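PDB 6UYH: prolyl-tRNA synthetase from Naegleria fowleri, which probably charges tRNA(Pro) with proline at the expense of ATP, and is captured here with halofuginone and the ATP analogue AMPPNP bound. Local coordinates for residues 115-120 with 145-150; 239-244 with 265-270. All coordinates share one frame; numbering follows the deposited sequence. Where two conformers were deposited one is given.

Interaction 1: residues 115-120 with 145-150. With HFG (7-bromo-6-chloro-3-{3-[(2R,3S)-3-hydroxypiperidin-2-yl]-2-oxopropyl}quinazolin-4(3H)-one), chain D; ANP (phosphoaminophosphonic acid-adenylate ester), chain C.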
ATOM      1  N   ALA A 115      -9.777 -19.334  -0.660  1.00 18.74           N
ATOM      2  CA  ALA A 115      -8.338 -19.325  -0.438  1.00 18.49           C
ATOM      3  C   ALA A 115      -7.784 -17.905  -0.383  1.00 20.69           C
ATOM      4  O   ALA A 115      -8.396 -16.945  -0.861  1.00 20.66           O
ATOM      5  CB  ALA A 115      -7.629 -20.135  -1.531  1.00 20.10           C
ATOM      6  N   LEU A 116      -6.611 -17.782   0.234  1.00 18.67           N
ATOM      7  CA  LEU A 116      -5.877 -16.526   0.254  1.00 16.48           C
ATOM      8  C   LEU A 116      -4.926 -16.466  -0.934  1.00 18.59           C
ATOM      9  O   LEU A 116      -4.261 -17.456  -1.263  1.00 20.56           O
ATOM     10  CB  LEU A 116      -5.092 -16.371   1.555  1.00 18.31           C
ATOM     11  CG  LEU A 116      -5.888 -16.552   2.846  1.00 18.20           C
ATOM     12  CD1 LEU A 116      -4.964 -16.419   4.032  1.00 20.55           C
ATOM     13  CD2 LEU A 116      -7.048 -15.547   2.932  1.00 21.22           C
ATOM     14  N   ARG A 117      -4.881 -15.299  -1.571  1.00 16.40           N
ATOM     15  CA  ARG A 117      -4.047 -14.915  -2.702  1.00 17.39           C
ATOM     16  C   ARG A 117      -2.620 -15.436  -2.575  1.00 16.59           C
ATOM     17  O   ARG A 117      -1.874 -14.966  -1.707  1.00 17.09           O
ATOM     18  CB  ARG A 117      -4.032 -13.376  -2.799  1.00 18.93           C
ATOM     19  CG  ARG A 117      -3.056 -12.782  -3.804  1.00 27.82           C
ATOM     20  CD  ARG A 117      -3.320 -11.282  -3.951  1.00 28.73           C
ATOM     21  NE  ARG A 117      -3.278 -10.593  -2.664  1.00 24.12           N
ATOM     22  CZ  ARG A 117      -4.018  -9.538  -2.344  1.00 21.41           C
ATOM     23  NH1 ARG A 117      -4.891  -9.031  -3.204  1.00 18.46           N
ATOM     24  NH2 ARG A 117      -3.893  -8.986  -1.148  1.00 24.99           N
ATOM     25  N   PRO A 118      -2.199 -16.388  -3.421  1.00 17.50           N
ATOM     26  CA  PRO A 118      -0.779 -16.779  -3.462  1.00 21.63           C
ATOM     27  C   PRO A 118      -0.036 -16.105  -4.606  1.00 19.74           C
ATOM     28  O   PRO A 118       1.192 -16.183  -4.715  1.00 22.32           O
ATOM     29  CB  PRO A 118      -0.854 -18.291  -3.675  1.00 24.71           C
ATOM     30  CG  PRO A 118      -2.073 -18.449  -4.550  1.00 23.66           C
ATOM     31  CD  PRO A 118      -3.050 -17.356  -4.142  1.00 19.02           C
ATOM     32  N   THR A 119      -0.828 -15.478  -5.477  1.00 15.85           N
ATOM     33  CA  THR A 119      -0.484 -14.768  -6.708  1.00 18.95           C
ATOM     34  C   THR A 119      -1.831 -14.540  -7.392  1.00 17.79           C
ATOM     35  O   THR A 119      -2.804 -15.220  -7.041  1.00 17.75           O
ATOM     36  CB  THR A 119       0.506 -15.537  -7.600  1.00 17.52           C
ATOM     37  OG1 THR A 119       0.796 -14.740  -8.757  1.00 20.54           O
ATOM     38  CG2 THR A 119      -0.081 -16.878  -8.050  1.00 18.70           C
ATOM     39  N   SER A 120      -1.939 -13.601  -8.339  1.00 18.07           N
ATOM     40  CA  SER A 120      -3.266 -13.155  -8.769  1.00 15.94           C
ATOM     41  C   SER A 120      -3.657 -13.507 -10.207  1.00 15.71           C
ATOM     42  O   SER A 120      -4.661 -12.975 -10.693  1.00 18.63           O
ATOM     43  CB  SER A 120      -3.400 -11.647  -8.558  1.00 16.98           C
ATOM     44  OG  SER A 120      -3.252 -11.360  -7.180  1.00 17.41           O
ATOM     45  N   TRP A 145       0.281  -3.428  -5.626  1.00 16.13           N
ATOM     46  CA  TRP A 145       1.128  -3.600  -4.450  1.00 15.48           C
ATOM     47  C   TRP A 145       0.278  -4.268  -3.374  1.00 18.55           C
ATOM     48  O   TRP A 145      -0.670  -3.654  -2.869  1.00 20.60           O
ATOM     49  CB  TRP A 145       1.652  -2.245  -3.964  1.00 15.10           C
ATOM     50  CG  TRP A 145       2.497  -1.543  -4.967  1.00 17.62           C
ATOM     51  CD1 TRP A 145       2.089  -0.634  -5.903  1.00 20.04           C
ATOM     52  CD2 TRP A 145       3.908  -1.679  -5.124  1.00 13.88           C
ATOM     53  NE1 TRP A 145       3.165  -0.204  -6.643  1.00 17.72           N
ATOM     54  CE2 TRP A 145       4.293  -0.844  -6.195  1.00 16.96           C
ATOM     55  CE3 TRP A 145       4.883  -2.451  -4.483  1.00 16.26           C
ATOM     56  CZ2 TRP A 145       5.613  -0.743  -6.629  1.00 18.63           C
ATOM     57  CZ3 TRP A 145       6.185  -2.350  -4.902  1.00 17.26           C
ATOM     58  CH2 TRP A 145       6.544  -1.505  -5.974  1.00 17.69           C
ATOM     59  N   THR A 146       0.592  -5.523  -3.038  1.00 20.14           N
ATOM     60  CA  THR A 146      -0.299  -6.334  -2.216  1.00 25.33           C
ATOM     61  C   THR A 146       0.499  -7.224  -1.278  1.00 20.30           C
ATOM     62  O   THR A 146       1.710  -7.434  -1.447  1.00 20.24           O
ATOM     63  CB  THR A 146      -1.212  -7.258  -3.055  1.00 25.31           C
ATOM     64  OG1 THR A 146      -0.416  -8.294  -3.645  1.00 30.97           O
ATOM     65  CG2 THR A 146      -1.905  -6.527  -4.163  1.00 21.88           C
ATOM     66  N   ASN A 147      -0.213  -7.801  -0.307  1.00 15.48           N
ATOM     67  CA  ASN A 147       0.324  -8.917   0.463  1.00 14.95           C
ATOM     68  C   ASN A 147      -0.025 -10.251  -0.195  1.00 20.03           C
ATOM     69  O   ASN A 147      -1.007 -10.373  -0.920  1.00 22.14           O
ATOM     70  CB  ASN A 147      -0.158  -8.878   1.924  1.00 15.57           C
ATOM     71  CG  ASN A 147      -1.662  -8.855   2.066  1.00 25.13           C
ATOM     72  OD1 ASN A 147      -2.393  -8.528   1.140  1.00 21.69           O
ATOM     73  ND2 ASN A 147      -2.130  -9.183   3.262  1.00 28.80           N
ATOM     74  N   VAL A 148       0.815 -11.248   0.063  0.54 14.99           N
ATOM     75  CA  VAL A 148       0.726 -12.568  -0.547  0.54 16.57           C
ATOM     76  C   VAL A 148       0.898 -13.594   0.561  0.54 16.62           C
ATOM     77  O   VAL A 148       1.678 -13.373   1.492  0.54 20.44           O
ATOM     78  CB  VAL A 148       1.819 -12.762  -1.624  0.54 19.34           C
ATOM     79  CG1 VAL A 148       1.498 -13.954  -2.493  0.54 21.10           C
ATOM     80  CG2 VAL A 148       1.983 -11.495  -2.463  0.54 24.31           C
ATOM     81  N   VAL A 149       0.187 -14.717   0.466  1.00 17.89           N
ATOM     82  CA  VAL A 149       0.257 -15.775   1.475  1.00 17.19           C
ATOM     83  C   VAL A 149       0.611 -17.087   0.797  1.00 19.90           C
ATOM     84  O   VAL A 149      -0.094 -17.529  -0.117  1.00 19.86           O
ATOM     85  CB  VAL A 149      -1.059 -15.924   2.255  1.00 17.66           C
ATOM     86  CG1 VAL A 149      -0.979 -17.122   3.212  1.00 17.91           C
ATOM     87  CG2 VAL A 149      -1.380 -14.629   3.018  1.00 22.04           C
ATOM     88  N   ARG A 150       1.686 -17.721   1.258  1.00 17.24           N
ATOM     89  CA  ARG A 150       2.036 -19.070   0.824  1.00 19.10           C
ATOM     90  C   ARG A 150       2.489 -19.859   2.041  1.00 20.57           C
ATOM     91  O   ARG A 150       3.388 -19.419   2.766  1.00 21.35           O
ATOM     92  CB  ARG A 150       3.154 -19.060  -0.230  1.00 21.65           C
ATOM     93  CG  ARG A 150       2.793 -18.320  -1.506  1.00 21.77           C
ATOM     94  CD  ARG A 150       3.993 -18.121  -2.411  1.00 22.02           C
ATOM     95  NE  ARG A 150       3.609 -17.379  -3.611  1.00 21.02           N
ATOM     96  CZ  ARG A 150       4.424 -17.121  -4.629  1.00 24.81           C
ATOM     97  NH1 ARG A 150       5.684 -17.542  -4.595  1.00 22.59           N
ATOM     98  NH2 ARG A 150       3.978 -16.432  -5.675  1.00 21.17           N
TER
HETATM   99  O4' HFG D 602       3.424 -16.500  -8.746  1.00 20.28           O
HETATM  100  C21 HFG D 602       3.950 -17.091  -9.666  1.00 24.81           C
HETATM  101  C3' HFG D 602       4.099 -16.467 -11.035  1.00 20.55           C
HETATM  102  C2' HFG D 602       4.143 -14.934 -11.068  1.00 20.83           C
HETATM  103  N1' HFG D 602       2.868 -14.323 -10.669  1.00 17.42           N
HETATM  104  C6' HFG D 602       2.877 -12.867 -10.850  1.00 16.82           C
HETATM  105  C5' HFG D 602       3.967 -12.205 -10.050  1.00 18.02           C
HETATM  106  C4' HFG D 602       5.325 -12.839 -10.367  1.00 17.85           C
HETATM  107  C39 HFG D 602       5.268 -14.347 -10.214  1.00 16.99           C
HETATM  108  O7' HFG D 602       6.524 -14.917 -10.599  1.00 18.66           O
HETATM  109  C1' HFG D 602       4.480 -18.522  -9.495  1.00 20.25           C
HETATM  110  N3  HFG D 602       3.842 -19.211  -8.376  1.00 19.80           N
HETATM  111  C4  HFG D 602       2.501 -19.549  -8.504  1.00 16.95           C
HETATM  112  O11 HFG D 602       1.889 -19.324  -9.532  1.00 22.03           O
HETATM  113  C10 HFG D 602       1.922 -20.143  -7.292  1.00 22.33           C
HETATM  114  C5  HFG D 602       0.588 -20.547  -7.277  1.00 20.51           C
HETATM  115  C2  HFG D 602       4.536 -19.432  -7.217  1.00 22.25           C
HETATM  116  N1  HFG D 602       4.064 -19.932  -6.132  1.00 23.99           N
HETATM  117  C9  HFG D 602       2.714 -20.287  -6.150  1.00 23.05           C
HETATM  118  C8  HFG D 602       2.149 -20.782  -4.975  1.00 22.26           C
HETATM  119  C7  HFG D 602       0.814 -21.151  -4.971  1.00 23.39           C
HETATM  120 BR1  HFG D 602       0.054 -21.719  -3.332  1.00 38.31          BR
HETATM  121  C6  HFG D 602       0.050 -21.065  -6.116  1.00 21.53           C
HETATM  122 CL1  HFG D 602      -1.586 -21.652  -6.149  1.00 29.18          CL
HETATM  123  PG  ANP C 601      11.176 -19.314  -4.762  1.00 44.96           P
HETATM  124  O1G ANP C 601      12.021 -20.420  -5.189  1.00 48.39           O
HETATM  125  O2G ANP C 601      10.018 -19.899  -3.849  1.00 37.08           O
HETATM  126  O3G ANP C 601      12.110 -18.317  -3.973  1.00 52.93           O
HETATM  127  PB  ANP C 601       8.988 -18.496  -6.639  1.00 37.32           P
HETATM  128  O1B ANP C 601       8.901 -19.130  -7.946  1.00 38.66           O
HETATM  129  O2B ANP C 601       8.018 -19.212  -5.650  1.00 31.96           O
HETATM  130  N3B ANP C 601      10.515 -18.501  -6.027  1.00 46.77           N
HETATM  131  PA  ANP C 601       7.545 -16.174  -7.588  1.00 26.46           P
HETATM  132  O1A ANP C 601       7.893 -16.164  -9.024  1.00 32.74           O
HETATM  133  O2A ANP C 601       6.196 -16.778  -7.374  1.00 26.06           O
HETATM  134  O3A ANP C 601       8.588 -16.999  -6.718  1.00 31.43           O
HETATM  135  O5' ANP C 601       7.562 -14.741  -6.854  1.00 29.10           O
HETATM  136  C5' ANP C 601       8.078 -13.491  -7.368  1.00 25.80           C
HETATM  137  C4' ANP C 601       9.235 -13.093  -6.489  1.00 31.92           C
HETATM  138  O4' ANP C 601       8.797 -13.000  -5.115  1.00 24.98           O
HETATM  139  C3' ANP C 601      10.353 -14.123  -6.468  1.00 35.76           C
HETATM  140  O3' ANP C 601      11.240 -13.922  -7.562  1.00 47.43           O
HETATM  141  C2' ANP C 601      11.029 -13.860  -5.122  1.00 28.95           C
HETATM  142  O2' ANP C 601      12.055 -12.886  -5.264  1.00 29.21           O
HETATM  143  C1' ANP C 601       9.860 -13.362  -4.247  1.00 20.67           C
HETATM  144  N9  ANP C 601       9.364 -14.359  -3.307  1.00 24.31           N
HETATM  145  C8  ANP C 601       8.891 -15.613  -3.599  1.00 21.83           C
HETATM  146  N7  ANP C 601       8.503 -16.299  -2.553  1.00 23.11           N
HETATM  147  C5  ANP C 601       8.733 -15.433  -1.491  1.00 21.25           C
HETATM  148  C6  ANP C 601       8.533 -15.560  -0.105  1.00 22.18           C
HETATM  149  N6  ANP C 601       7.981 -16.629   0.475  1.00 20.37           N
HETATM  150  N1  ANP C 601       8.902 -14.521   0.677  1.00 19.74           N
HETATM  151  C2  ANP C 601       9.407 -13.427   0.099  1.00 19.60           C
HETATM  152  N3  ANP C 601       9.624 -13.187  -1.195  1.00 19.85           N
HETATM  153  C4  ANP C 601       9.268 -14.237  -1.942  1.00 20.06           C
HETATM  154  O   HOH W   1      -2.536 -19.119   0.018  1.00 20.69           O
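R150 takes P118 O side-on with two nitrogens of one guanidinium, NE at 2.9 Å from P118 O and NH2 at 3.0 Å from P118 O, the oxygen lying in the guanidinium plane. R150 NH1 and NH2 both donate to ANP O2A, NH2 at 2.8 Å. HFG N1 lies over one face, 3.2 Å above the plane, while the α-phosphate oxygen meets the edge; this is consistent with the motif 2 arginine of class II synthetases. The P118 ring packs on the halogenated quinazolinone, CB to HFG C7 at 3.6 Å. T119 OG1, which also bonds E121, accepts from HFG N1' at 2.9 Å.

Farther back, a bend at chi3 (55°) turns R117 NE toward N147 O, and R117 also holds N147 side-on, NE on N147 O at 2.9 Å and NH2 on N147 OD1 at 2.8 Å, while T146 CB lies over the guanidinium centre. V149 N donates to R117 O, a backbone bond between the segments. A water bridges L116 O and V149 O.

Strand 140-149 runs beside strand 164-174, whose W167 packs on T146 and V148; L116 and V149 also meet strand 100-105, and F79 of the second subunit packs on both.

Interaction 2: residues 239-244 with 265-270. With HFG (7-bromo-6-chloro-3-{3-[(2R,3S)-3-hydroxypiperidin-2-yl]-2-oxopropyl}quinazolin-4(3H)-one), chain D.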
ATOM      1  N   SER A 239      10.469 -12.015 -14.218  1.00 20.48           N
ATOM      2  CA  SER A 239       9.679 -11.421 -15.296  1.00 19.38           C
ATOM      3  C   SER A 239       9.413 -12.486 -16.360  1.00 19.67           C
ATOM      4  O   SER A 239      10.349 -12.962 -17.012  1.00 22.54           O
ATOM      5  CB  SER A 239      10.399 -10.203 -15.880  1.00 20.96           C
ATOM      6  OG  SER A 239       9.617  -9.563 -16.872  1.00 20.92           O
ATOM      7  N   HIS A 240       8.144 -12.867 -16.517  1.00 21.69           N
ATOM      8  CA  HIS A 240       7.719 -13.974 -17.371  1.00 21.40           C
ATOM      9  C   HIS A 240       7.115 -13.465 -18.666  1.00 23.48           C
ATOM     10  O   HIS A 240       6.306 -12.534 -18.650  1.00 21.31           O
ATOM     11  CB  HIS A 240       6.629 -14.822 -16.709  1.00 24.16           C
ATOM     12  CG  HIS A 240       6.950 -15.304 -15.335  1.00 22.14           C
ATOM     13  ND1 HIS A 240       7.829 -16.338 -15.097  1.00 23.21           N
ATOM     14  CD2 HIS A 240       6.468 -14.930 -14.128  1.00 19.79           C
ATOM     15  CE1 HIS A 240       7.897 -16.560 -13.798  1.00 22.94           C
ATOM     16  NE2 HIS A 240       7.076 -15.723 -13.188  1.00 25.12           N
ATOM     17  N   HIS A 241       7.433 -14.136 -19.774  1.00 25.08           N
ATOM     18  CA  HIS A 241       6.563 -14.113 -20.943  1.00 22.12           C
ATOM     19  C   HIS A 241       5.633 -15.321 -20.865  1.00 30.89           C
ATOM     20  O   HIS A 241       6.092 -16.469 -20.858  1.00 28.00           O
ATOM     21  CB  HIS A 241       7.355 -14.122 -22.246  1.00 25.54           C
ATOM     22  CG  HIS A 241       6.486 -14.130 -23.471  1.00 27.16           C
ATOM     23  ND1 HIS A 241       5.471 -13.216 -23.666  1.00 28.59           N
ATOM     24  CD2 HIS A 241       6.466 -14.948 -24.548  1.00 29.23           C
ATOM     25  CE1 HIS A 241       4.865 -13.469 -24.812  1.00 32.83           C
ATOM     26  NE2 HIS A 241       5.451 -14.515 -25.370  1.00 31.45           N
ATOM     27  N   LEU A 242       4.332 -15.063 -20.779  1.00 26.93           N
ATOM     28  CA  LEU A 242       3.350 -16.127 -20.635  1.00 25.54           C
ATOM     29  C   LEU A 242       2.829 -16.616 -21.979  1.00 27.52           C
ATOM     30  O   LEU A 242       2.080 -17.599 -22.023  1.00 32.61           O
ATOM     31  CB  LEU A 242       2.187 -15.652 -19.747  1.00 29.18           C
ATOM     32  CG  LEU A 242       2.530 -15.085 -18.359  1.00 27.45           C
ATOM     33  CD1 LEU A 242       1.263 -14.543 -17.679  1.00 24.62           C
ATOM     34  CD2 LEU A 242       3.206 -16.139 -17.477  1.00 26.08           C
ATOM     35  N   GLY A 243       3.245 -15.982 -23.072  1.00 26.51           N
ATOM     36  CA  GLY A 243       2.743 -16.341 -24.381  1.00 33.45           C
ATOM     37  C   GLY A 243       1.238 -16.224 -24.416  1.00 34.71           C
ATOM     38  O   GLY A 243       0.650 -15.267 -23.901  1.00 30.36           O
ATOM     39  N   GLN A 244       0.600 -17.230 -25.013  1.00 31.46           N
ATOM     40  CA  GLN A 244      -0.851 -17.342 -25.042  1.00 33.52           C
ATOM     41  C   GLN A 244      -1.351 -18.447 -24.117  1.00 31.21           C
ATOM     42  O   GLN A 244      -2.496 -18.892 -24.247  1.00 31.57           O
ATOM     43  CB  GLN A 244      -1.327 -17.575 -26.476  1.00 35.71           C
ATOM     44  CG  GLN A 244      -0.966 -16.437 -27.427  1.00 34.01           C
ATOM     45  CD  GLN A 244      -1.240 -16.774 -28.878  1.00 41.56           C
ATOM     46  OE1 GLN A 244      -1.001 -17.897 -29.319  1.00 42.00           O
ATOM     47  NE2 GLN A 244      -1.753 -15.801 -29.629  1.00 38.91           N
ATOM     48  N   TYR A 265      -1.273 -11.957 -26.120  1.00 28.53           N
ATOM     49  CA  TYR A 265      -0.003 -12.326 -25.514  1.00 29.41           C
ATOM     50  C   TYR A 265       0.095 -11.650 -24.155  1.00 32.48           C
ATOM     51  O   TYR A 265      -0.286 -10.484 -24.007  1.00 30.96           O
ATOM     52  CB  TYR A 265       1.161 -11.907 -26.407  1.00 27.18           C
ATOM     53  CG  TYR A 265       1.253 -12.749 -27.662  1.00 32.31           C
ATOM     54  CD1 TYR A 265       2.129 -13.826 -27.728  1.00 40.55           C
ATOM     55  CD2 TYR A 265       0.444 -12.487 -28.758  1.00 37.46           C
ATOM     56  CE1 TYR A 265       2.214 -14.615 -28.868  1.00 41.37           C
ATOM     57  CE2 TYR A 265       0.523 -13.273 -29.906  1.00 40.91           C
ATOM     58  CZ  TYR A 265       1.410 -14.335 -29.946  1.00 46.33           C
ATOM     59  OH  TYR A 265       1.500 -15.123 -31.071  1.00 55.33           O
ATOM     60  N   GLN A 266       0.573 -12.391 -23.153  1.00 25.56           N
ATOM     61  CA  GLN A 266       0.621 -11.875 -21.791  1.00 24.41           C
ATOM     62  C   GLN A 266       1.996 -12.045 -21.171  1.00 27.00           C
ATOM     63  O   GLN A 266       2.755 -12.954 -21.523  1.00 22.13           O
ATOM     64  CB  GLN A 266      -0.390 -12.558 -20.876  1.00 24.27           C
ATOM     65  CG  GLN A 266      -1.836 -12.211 -21.191  1.00 26.35           C
ATOM     66  CD  GLN A 266      -2.790 -13.067 -20.399  1.00 28.16           C
ATOM     67  OE1 GLN A 266      -3.158 -14.160 -20.833  1.00 27.15           O
ATOM     68  NE2 GLN A 266      -3.180 -12.590 -19.217  1.00 23.63           N
ATOM     69  N   ASN A 267       2.289 -11.151 -20.227  1.00 23.07           N
ATOM     70  CA  ASN A 267       3.420 -11.246 -19.316  1.00 22.43           C
ATOM     71  C   ASN A 267       2.910 -11.106 -17.887  1.00 21.76           C
ATOM     72  O   ASN A 267       1.837 -10.543 -17.649  1.00 21.55           O
ATOM     73  CB  ASN A 267       4.456 -10.136 -19.538  1.00 20.41           C
ATOM     74  CG  ASN A 267       4.982 -10.084 -20.943  1.00 23.30           C
ATOM     75  OD1 ASN A 267       5.068 -11.101 -21.644  1.00 23.76           O
ATOM     76  ND2 ASN A 267       5.376  -8.888 -21.361  1.00 22.27           N
ATOM     77  N   SER A 268       3.708 -11.582 -16.930  1.00 22.26           N
ATOM     78  CA  SER A 268       3.550 -11.160 -15.539  1.00 17.88           C
ATOM     79  C   SER A 268       4.927 -11.079 -14.897  1.00 20.03           C
ATOM     80  O   SER A 268       5.888 -11.689 -15.367  1.00 20.36           O
ATOM     81  CB  SER A 268       2.608 -12.090 -14.743  1.00 20.86           C
ATOM     82  OG  SER A 268       3.171 -13.376 -14.568  1.00 22.76           O
ATOM     83  N   TRP A 269       5.032 -10.290 -13.826  1.00 19.02           N
ATOM     84  CA  TRP A 269       6.336  -9.993 -13.251  1.00 19.61           C
ATOM     85  C   TRP A 269       6.132  -9.549 -11.810  1.00 16.10           C
ATOM     86  O   TRP A 269       5.144  -8.881 -11.504  1.00 17.43           O
ATOM     87  CB  TRP A 269       7.086  -8.913 -14.059  1.00 21.32           C
ATOM     88  CG  TRP A 269       6.203  -7.988 -14.923  1.00 22.15           C
ATOM     89  CD1 TRP A 269       5.757  -8.227 -16.200  1.00 18.79           C
ATOM     90  CD2 TRP A 269       5.702  -6.680 -14.566  1.00 18.39           C
ATOM     91  NE1 TRP A 269       5.004  -7.158 -16.654  1.00 20.65           N
ATOM     92  CE2 TRP A 269       4.955  -6.197 -15.672  1.00 20.58           C
ATOM     93  CE3 TRP A 269       5.823  -5.873 -13.426  1.00 18.28           C
ATOM     94  CZ2 TRP A 269       4.325  -4.947 -15.669  1.00 21.13           C
ATOM     95  CZ3 TRP A 269       5.182  -4.616 -13.422  1.00 19.60           C
ATOM     96  CH2 TRP A 269       4.444  -4.175 -14.536  1.00 19.23           C
ATOM     97  N   GLY A 270       7.043  -9.946 -10.928  1.00 18.11           N
ATOM     98  CA  GLY A 270       6.903  -9.598  -9.521  1.00 15.74           C
ATOM     99  C   GLY A 270       8.234  -9.384  -8.838  1.00 18.50           C
ATOM    100  O   GLY A 270       9.245 -10.000  -9.187  1.00 18.97           O
TER
HETATM  101  O4' HFG D 602       3.424 -16.500  -8.746  1.00 20.28           O
HETATM  102  C21 HFG D 602       3.950 -17.091  -9.666  1.00 24.81           C
HETATM  103  C3' HFG D 602       4.099 -16.467 -11.035  1.00 20.55           C
HETATM  104  C2' HFG D 602       4.143 -14.934 -11.068  1.00 20.83           C
HETATM  105  N1' HFG D 602       2.868 -14.323 -10.669  1.00 17.42           N
HETATM  106  C6' HFG D 602       2.877 -12.867 -10.850  1.00 16.82           C
HETATM  107  C5' HFG D 602       3.967 -12.205 -10.050  1.00 18.02           C
HETATM  108  C4' HFG D 602       5.325 -12.839 -10.367  1.00 17.85           C
HETATM  109  C39 HFG D 602       5.268 -14.347 -10.214  1.00 16.99           C
HETATM  110  O7' HFG D 602       6.524 -14.917 -10.599  1.00 18.66           O
HETATM  111  C1' HFG D 602       4.480 -18.522  -9.495  1.00 20.25           C
HETATM  112  N3  HFG D 602       3.842 -19.211  -8.376  1.00 19.80           N
HETATM  113  C4  HFG D 602       2.501 -19.549  -8.504  1.00 16.95           C
HETATM  114  O11 HFG D 602       1.889 -19.324  -9.532  1.00 22.03           O
HETATM  115  C10 HFG D 602       1.922 -20.143  -7.292  1.00 22.33           C
HETATM  116  C5  HFG D 602       0.588 -20.547  -7.277  1.00 20.51           C
HETATM  117  C2  HFG D 602       4.536 -19.432  -7.217  1.00 22.25           C
HETATM  118  N1  HFG D 602       4.064 -19.932  -6.132  1.00 23.99           N
HETATM  119  C9  HFG D 602       2.714 -20.287  -6.150  1.00 23.05           C
HETATM  120  C8  HFG D 602       2.149 -20.782  -4.975  1.00 22.26           C
HETATM  121  C7  HFG D 602       0.814 -21.151  -4.971  1.00 23.39           C
HETATM  122 BR1  HFG D 602       0.054 -21.719  -3.332  1.00 38.31          BR
HETATM  123  C6  HFG D 602       0.050 -21.065  -6.116  1.00 21.53           C
HETATM  124 CL1  HFG D 602      -1.586 -21.652  -6.149  1.00 29.18          CL
HETATM  125  O   HOH W   2      -1.370 -15.843 -21.986  1.00 31.91           O
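H240 and S268 form the antiparallel hydrogen-bonded pair between these strands. H240 N donates to S268 O at 2.8 Å, and S268 N returns a longer bond to H240 O. Farther along, L242 and G243 together face Q266 in a classic beta bulge: L242 N donates to Q266 O at 2.7 Å, and Q266 N to G243 O. A water ties G243 O to Q266 OE1.

Among side-chain bonds, H241 ND1 donates a hydrogen bond to N267 OD1 at 3.0 Å, the acceptor lying in the imidazole plane and the amide turned 71° from the ring. N267 ND2 is held by A180 O and E183, which fixes the amide's orientation. H240 NE2 donates to HFG O7' at 2.8 Å, while T220 OG1 bonds ND1 of the same ring; the imidazole is thus held at both nitrogens.

In the packing, Q244 lies over the Y265 ring, its CG 3.9 Å from the centroid in a CH-pi contact and its amide stacked 23° from the ring plane; F263 O takes its NE2. L242 CD1 touches S268 OG at 3.8 Å. G270 lines the inhibitor pocket, its N 3.4 Å from HFG C4'.

Strands 219-227 and 164-174 flank the pair, helix 177-198 packs on H241, N267 and W269, and Y125 of helix 121-131 packs on L242, Q266 and S268.

From the N terminus, segment 115-120 takes in the end of strand 108-116 and the turn after it, then helix 121-131 and strand 140-149 follow; interaction 1 closes this loop. The chain goes on through strand 164-174, helix 177-198 and strand 219-227 to strand 232-243, and interaction 2 closes a second loop, around helix 245-250 and strand 253-255, when strand 261-272 comes back. The two loops are in series, neither nested nor crossed. Interactions 1 and 2 have centres about 18 Å apart. Strand 164-174 pairs with both 140-149 and 261-272, joining the contacts through the class II core. Halofuginone bridges them: its quinazolinone lies against interaction 1, and its piperidine is shared between T119 and H240.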